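Lin1840 protein (Listeria innocua serovar 6a, PDB 4ZOC) probably hydrolyses terminal, non-reducing beta-D-glucosyl residues to release beta-D-glucose, as a family 3 glycoside hydrolase linked to beta-1,2-glucan breakdown. Local coordinates at residues S382-L387 and S519-E524; I502-G507 and K513-S518. The protein carries 2 engineered substitutions. All blocks are in the same frame, centred on the assembly; numbering follows the deposited sequence.

Contact 1. Residues S382-L387 and S519-E524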
loop_
_atom_site.group_PDB
_atom_site.type_symbol
_atom_site.label_atom_id
_atom_site.label_comp_id
_atom_site.label_asym_id
_atom_site.label_seq_id
_atom_site.Cartn_x
_atom_site.Cartn_y
_atom_site.Cartn_z
ATOM N N SER A 382 -5.459 -37.208 -3.248
ATOM C CA SER A 382 -5.901 -38.602 -3.446
ATOM C C SER A 382 -6.507 -38.926 -4.812
ATOM O O SER A 382 -7.200 -39.916 -4.956
ATOM C CB SER A 382 -6.911 -38.988 -2.344
ATOM O OG SER A 382 -6.257 -38.954 -1.097
ATOM N N ARG A 383 -6.190 -38.127 -5.824
ATOM C CA ARG A 383 -6.648 -38.365 -7.182
ATOM C C ARG A 383 -8.153 -38.471 -7.238
ATOM O O ARG A 383 -8.700 -39.283 -8.003
ATOM C CB ARG A 383 -5.934 -39.601 -7.789
ATOM C CG ARG A 383 -4.448 -39.364 -8.079
ATOM C CD ARG A 383 -3.835 -40.457 -8.939
ATOM N NE ARG A 383 -2.596 -39.980 -9.577
ATOM C CZ ARG A 383 -1.433 -39.811 -8.946
ATOM N NH1 ARG A 383 -1.306 -40.085 -7.647
ATOM N NH2 ARG A 383 -0.391 -39.370 -9.617
ATOM N N LEU A 384 -8.832 -37.668 -6.405
ATOM C CA LEU A 384 -10.299 -37.521 -6.527
ATOM C C LEU A 384 -10.741 -37.170 -7.988
ATOM O O LEU A 384 -11.590 -37.830 -8.611
ATOM C CB LEU A 384 -10.862 -36.446 -5.577
ATOM C CG LEU A 384 -12.401 -36.216 -5.664
ATOM C CD1 LEU A 384 -13.181 -37.490 -5.471
ATOM C CD2 LEU A 384 -12.916 -35.232 -4.637
ATOM N N LEU A 385 -10.144 -36.140 -8.531
ATOM C CA LEU A 385 -10.284 -35.821 -9.949
ATOM C C LEU A 385 -9.280 -36.502 -10.837
ATOM O O LEU A 385 -8.098 -36.631 -10.458
ATOM C CB LEU A 385 -10.125 -34.277 -10.177
ATOM C CG LEU A 385 -11.097 -33.467 -9.315
ATOM C CD1 LEU A 385 -10.851 -31.994 -9.624
ATOM C CD2 LEU A 385 -12.515 -33.863 -9.596
ATOM N N PRO A 386 -9.691 -36.850 -12.059
ATOM C CA PRO A 386 -10.998 -36.689 -12.640
ATOM C C PRO A 386 -12.006 -37.725 -12.128
ATOM O O PRO A 386 -11.645 -38.873 -11.740
ATOM C CB PRO A 386 -10.763 -36.894 -14.113
ATOM C CG PRO A 386 -9.573 -37.738 -14.195
ATOM C CD PRO A 386 -8.720 -37.346 -13.033
ATOM N N LEU A 387 -13.265 -37.307 -12.163
ATOM C CA LEU A 387 -14.406 -38.141 -11.766
ATOM C C LEU A 387 -14.752 -39.073 -12.931
ATOM O O LEU A 387 -14.633 -38.670 -14.061
ATOM C CB LEU A 387 -15.575 -37.246 -11.396
ATOM C CG LEU A 387 -15.449 -36.192 -10.324
ATOM C CD1 LEU A 387 -16.815 -35.526 -10.141
ATOM C CD2 LEU A 387 -14.999 -36.777 -9.030
ATOM N N SER A 519 -11.935 -29.448 1.846
ATOM C CA SER A 519 -12.293 -30.226 0.652
ATOM C C SER A 519 -11.102 -31.077 0.210
ATOM O O SER A 519 -9.977 -30.861 0.675
ATOM C CB SER A 519 -12.720 -29.288 -0.495
ATOM O OG SER A 519 -11.672 -28.390 -0.890
ATOM N N ASP A 520 -11.348 -32.025 -0.692
ATOM C CA ASP A 520 -10.338 -32.864 -1.243
ATOM C C ASP A 520 -9.758 -32.341 -2.525
ATOM O O ASP A 520 -8.648 -32.660 -2.859
ATOM C CB ASP A 520 -10.915 -34.270 -1.488
ATOM C CG ASP A 520 -11.462 -34.887 -0.197
ATOM O OD1 ASP A 520 -10.661 -35.200 0.633
ATOM O OD2 ASP A 520 -12.638 -34.882 0.116
ATOM N N ALA A 521 -10.542 -31.580 -3.278
ATOM C CA ALA A 521 -10.113 -30.923 -4.486
ATOM C C ALA A 521 -10.707 -29.561 -4.611
ATOM O O ALA A 521 -11.772 -29.221 -4.029
ATOM C CB ALA A 521 -10.429 -31.740 -5.776
ATOM N N LEU A 522 -9.963 -28.717 -5.290
ATOM C CA LEU A 522 -10.294 -27.250 -5.389
ATOM C C LEU A 522 -9.899 -26.762 -6.784
ATOM O O LEU A 522 -8.749 -26.855 -7.191
ATOM C CB LEU A 522 -9.588 -26.398 -4.308
ATOM C CG LEU A 522 -9.706 -24.906 -4.495
ATOM C CD1 LEU A 522 -11.157 -24.527 -4.364
ATOM C CD2 LEU A 522 -8.898 -24.188 -3.388
ATOM N N LEU A 523 -10.925 -26.401 -7.549
ATOM C CA LEU A 523 -10.810 -26.002 -8.960
ATOM C C LEU A 523 -11.318 -24.549 -9.137
ATOM O O LEU A 523 -12.486 -24.208 -8.855
ATOM C CB LEU A 523 -11.598 -26.973 -9.832
ATOM C CG LEU A 523 -11.519 -26.734 -11.395
ATOM C CD1 LEU A 523 -10.093 -26.814 -11.901
ATOM C CD2 LEU A 523 -12.502 -27.648 -12.139
ATOM N N GLU A 524 -10.392 -23.698 -9.548
ATOM C CA GLU A 524 -10.637 -22.290 -9.761
ATOM C C GLU A 524 -11.057 -22.050 -11.196
ATOM O O GLU A 524 -10.243 -22.161 -12.129
ATOM C CB GLU A 524 -9.376 -21.502 -9.381
ATOM C CG GLU A 524 -9.421 -20.013 -9.808
ATOM C CD GLU A 524 -10.450 -19.206 -9.054
ATOM O OE1 GLU A 524 -11.676 -19.314 -9.418
ATOM O OE2 GLU A 524 -10.044 -18.508 -8.101
#

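Contact 2. Residues I502-G507 and K513-S518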
loop_
_atom_site.group_PDB
_atom_site.type_symbol
_atom_site.label_atom_id
_atom_site.label_comp_id
_atom_site.label_asym_id
_atom_site.label_seq_id
_atom_site.Cartn_x
_atom_site.Cartn_y
_atom_site.Cartn_z
ATOM N N ILE A 502 -14.501 -28.632 -4.628
ATOM C CA ILE A 502 -15.047 -27.278 -4.642
ATOM C C ILE A 502 -14.754 -26.670 -6.026
ATOM O O ILE A 502 -13.571 -26.653 -6.508
ATOM C CB ILE A 502 -14.479 -26.382 -3.514
ATOM C CG1 ILE A 502 -15.096 -26.764 -2.173
ATOM C CG2 ILE A 502 -14.857 -24.886 -3.729
ATOM C CD1 ILE A 502 -14.470 -26.154 -0.897
ATOM N N THR A 503 -15.797 -26.194 -6.692
ATOM C CA THR A 503 -15.611 -25.532 -7.978
ATOM C C THR A 503 -15.920 -24.091 -7.653
ATOM O O THR A 503 -17.001 -23.775 -7.322
ATOM C CB THR A 503 -16.597 -26.071 -9.072
ATOM O OG1 THR A 503 -17.890 -26.085 -8.531
ATOM C CG2 THR A 503 -16.315 -27.484 -9.449
ATOM N N LEU A 504 -14.898 -23.227 -7.701
ATOM C CA LEU A 504 -14.985 -21.857 -7.311
ATOM C C LEU A 504 -15.108 -20.911 -8.490
ATOM O O LEU A 504 -14.344 -20.970 -9.437
ATOM C CB LEU A 504 -13.766 -21.484 -6.431
ATOM C CG LEU A 504 -13.726 -20.064 -5.829
ATOM C CD1 LEU A 504 -14.770 -19.879 -4.762
ATOM C CD2 LEU A 504 -12.331 -19.857 -5.205
ATOM N N PHE A 505 -16.106 -20.047 -8.407
ATOM C CA PHE A 505 -16.356 -18.987 -9.445
ATOM C C PHE A 505 -16.240 -17.606 -8.827
ATOM O O PHE A 505 -16.814 -17.293 -7.761
ATOM C CB PHE A 505 -17.725 -19.191 -10.028
ATOM C CG PHE A 505 -17.890 -20.514 -10.711
ATOM C CD1 PHE A 505 -18.188 -21.652 -10.000
ATOM C CD2 PHE A 505 -17.789 -20.591 -12.064
ATOM C CE1 PHE A 505 -18.321 -22.869 -10.637
ATOM C CE2 PHE A 505 -17.962 -21.781 -12.700
ATOM C CZ PHE A 505 -18.216 -22.932 -12.001
ATOM N N ASN A 506 -15.459 -16.749 -9.467
ATOM C CA ASN A 506 -15.041 -15.545 -8.823
ATOM C C ASN A 506 -14.244 -14.651 -9.764
ATOM O O ASN A 506 -13.749 -15.124 -10.742
ATOM C CB ASN A 506 -14.215 -15.819 -7.564
ATOM C CG ASN A 506 -13.049 -16.714 -7.787
ATOM O OD1 ASN A 506 -13.223 -17.827 -8.279
ATOM N ND2 ASN A 506 -11.829 -16.282 -7.407
ATOM N N GLY A 507 -14.140 -13.342 -9.412
ATOM C CA GLY A 507 -13.454 -12.358 -10.236
ATOM C C GLY A 507 -12.191 -11.829 -9.648
ATOM O O GLY A 507 -11.605 -10.923 -10.213
ATOM N N LYS A 513 -7.814 -20.532 2.051
ATOM C CA LYS A 513 -7.214 -21.511 2.918
ATOM C C LYS A 513 -8.312 -22.448 3.568
ATOM O O LYS A 513 -8.171 -23.709 3.556
ATOM C CB LYS A 513 -6.344 -20.848 3.986
ATOM C CG LYS A 513 -5.890 -21.767 5.126
ATOM C CD LYS A 513 -4.922 -21.052 6.096
ATOM C CE LYS A 513 -4.375 -22.152 7.053
ATOM N NZ LYS A 513 -3.258 -21.628 7.798
ATOM N N GLU A 514 -9.397 -21.847 4.036
ATOM C CA GLU A 514 -10.477 -22.633 4.713
ATOM C C GLU A 514 -11.197 -23.513 3.729
ATOM O O GLU A 514 -11.711 -24.561 4.117
ATOM C CB GLU A 514 -11.472 -21.725 5.389
ATOM C CG GLU A 514 -10.827 -20.984 6.545
ATOM C CD GLU A 514 -11.609 -19.756 6.938
ATOM O OE1 GLU A 514 -12.844 -19.828 7.045
ATOM O OE2 GLU A 514 -10.981 -18.702 7.157
ATOM N N LEU A 515 -11.173 -23.185 2.422
ATOM C CA LEU A 515 -11.800 -24.049 1.438
ATOM C C LEU A 515 -10.911 -25.214 1.097
ATOM O O LEU A 515 -11.368 -26.327 1.043
ATOM C CB LEU A 515 -12.161 -23.229 0.192
ATOM C CG LEU A 515 -13.067 -22.032 0.469
ATOM C CD1 LEU A 515 -13.326 -21.244 -0.794
ATOM C CD2 LEU A 515 -14.382 -22.337 1.143
ATOM N N ALA A 516 -9.624 -24.936 0.873
ATOM C CA ALA A 516 -8.669 -25.983 0.547
ATOM C C ALA A 516 -8.623 -27.009 1.664
ATOM O O ALA A 516 -8.515 -28.219 1.412
ATOM C CB ALA A 516 -7.290 -25.408 0.358
ATOM N N GLU A 517 -8.661 -26.515 2.881
ATOM C CA GLU A 517 -8.663 -27.438 4.055
ATOM C C GLU A 517 -9.998 -28.216 4.326
ATOM O O GLU A 517 -10.012 -29.162 5.112
ATOM C CB GLU A 517 -8.196 -26.674 5.293
ATOM C CG GLU A 517 -6.698 -26.336 5.153
ATOM C CD GLU A 517 -6.091 -25.525 6.281
ATOM O OE1 GLU A 517 -6.831 -25.206 7.262
ATOM O OE2 GLU A 517 -4.852 -25.192 6.131
ATOM N N SER A 518 -11.111 -27.770 3.777
ATOM C CA SER A 518 -12.399 -28.343 4.010
ATOM C C SER A 518 -12.815 -29.250 2.822
ATOM O O SER A 518 -13.956 -29.761 2.791
ATOM C CB SER A 518 -13.412 -27.214 4.101
ATOM O OG SER A 518 -13.516 -26.562 5.390
#

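Contact 1. Residues S382-L387 and S519-E524
Leu385 and Ala521 make the tight half of this contact. The methyl CB of Ala521 rests alongside the CG-CD1 bond of Leu385, 3.9 Å from CD1 and 4.0 Å from CG. Leu385 reaches it because its CG lies beside its own backbone N and anti to the carbonyl carbon (chi1 -55°), which brings CD1 up against the methyl of Ala521. Both residues are buried, and the smallness of alanine suits a place where the loop 382-387 passes close to strand 521-524: the nearest CA atoms, those of Leu384 and Ala521, are 6.9 Å apart.

The looser half belongs to Leu384 and Asp520, both partly exposed. Their side chains cross at about a right angle, and CD2 of Leu384 touches CB of Asp520 at 3.9 Å, while the same methyl is 4.4 Å from Ala521 CB. Leucine thus meets only the aliphatic root of the aspartate. The carboxylate has other business, since OD2 accepts a hydrogen bond from the backbone N of Val500. Beyond this half, Ser382 and Arg383 are exposed.

The loop follows strand 376-380, the edge strand that runs antiparallel to 521-524, and leads toward strand 393-397 of the same mixed sheet in the C-terminal domain of this family 3 enzyme. Leu385 also packs on Leu377 of that edge strand and on Leu540 of helix 532-541, whereas Leu384 leans on Pro499, just before strand 500-505.

Contact 2. Residues I502-G507 and K513-S518
Leu515 and Ile502 meet inside a beta-alpha-beta unit, in which strand 500-505 leads through the short helix 513-517 to the parallel strand 521-524. Leu515 has the most surface buried here, followed closely by Ile502. Their side chains cross at about a right angle. Ile502 extends its longer branch, CG1 lying anti to the carbonyl carbon (chi1 -75°) and CD1 continuing outward (chi2 169°), until CD1 is 3.9 Å from CB of Leu515. The same methyl lies 3.7 Å from Leu515 O, a plain van der Waals approach. A beta-branched isoleucine suits the strand, and its reach lets it fill the distance to the helix: the CA atoms of Ile502 and Leu515, the nearest pair, are 7.6 Å apart.

Leu504, two residues on and on the same face of the strand, adds a smaller share: its CD1 stands 4.4 Å from CD1 of Leu515. The helical leucine therefore meets Ile502 near its root and Leu504 at a branch end. Leucine fits this inward position, for it also packs on Tyr487 and Ala490 of helix 484-494, while Glu514 OE2 makes a salt bridge with Arg481 NH1.

The carbonyl oxygens of Leu515 and Glu514 are both engaged: Leu515 O takes a hydrogen bond from Ser519 OG as well as one from Ser518 N, and Ser518 OG donates to Glu514 O over 3.0 Å, with a C=O...OG angle of 164°.

How the contacts relate
Strands 521-524 and 500-505 are parallel neighbours in one mixed sheet, so contacts 1 and 2, whose centres lie about 11 Å apart, share a framework. Backbone bonds probably join them directly, from Leu504 N to Leu523 O (2.8 Å) and from Ile502 N to Ala521 O (2.9 Å). All three touching residues of contact 2 are buried, and it joins a strand to the helix that follows it, closing a short local unit. Contact 1 is only partly buried and brings together segments far apart in sequence. Both depend on aliphatic side chains, but contact 1 includes an aspartate at its more open side, whereas all three residues touching in contact 2 are apolar.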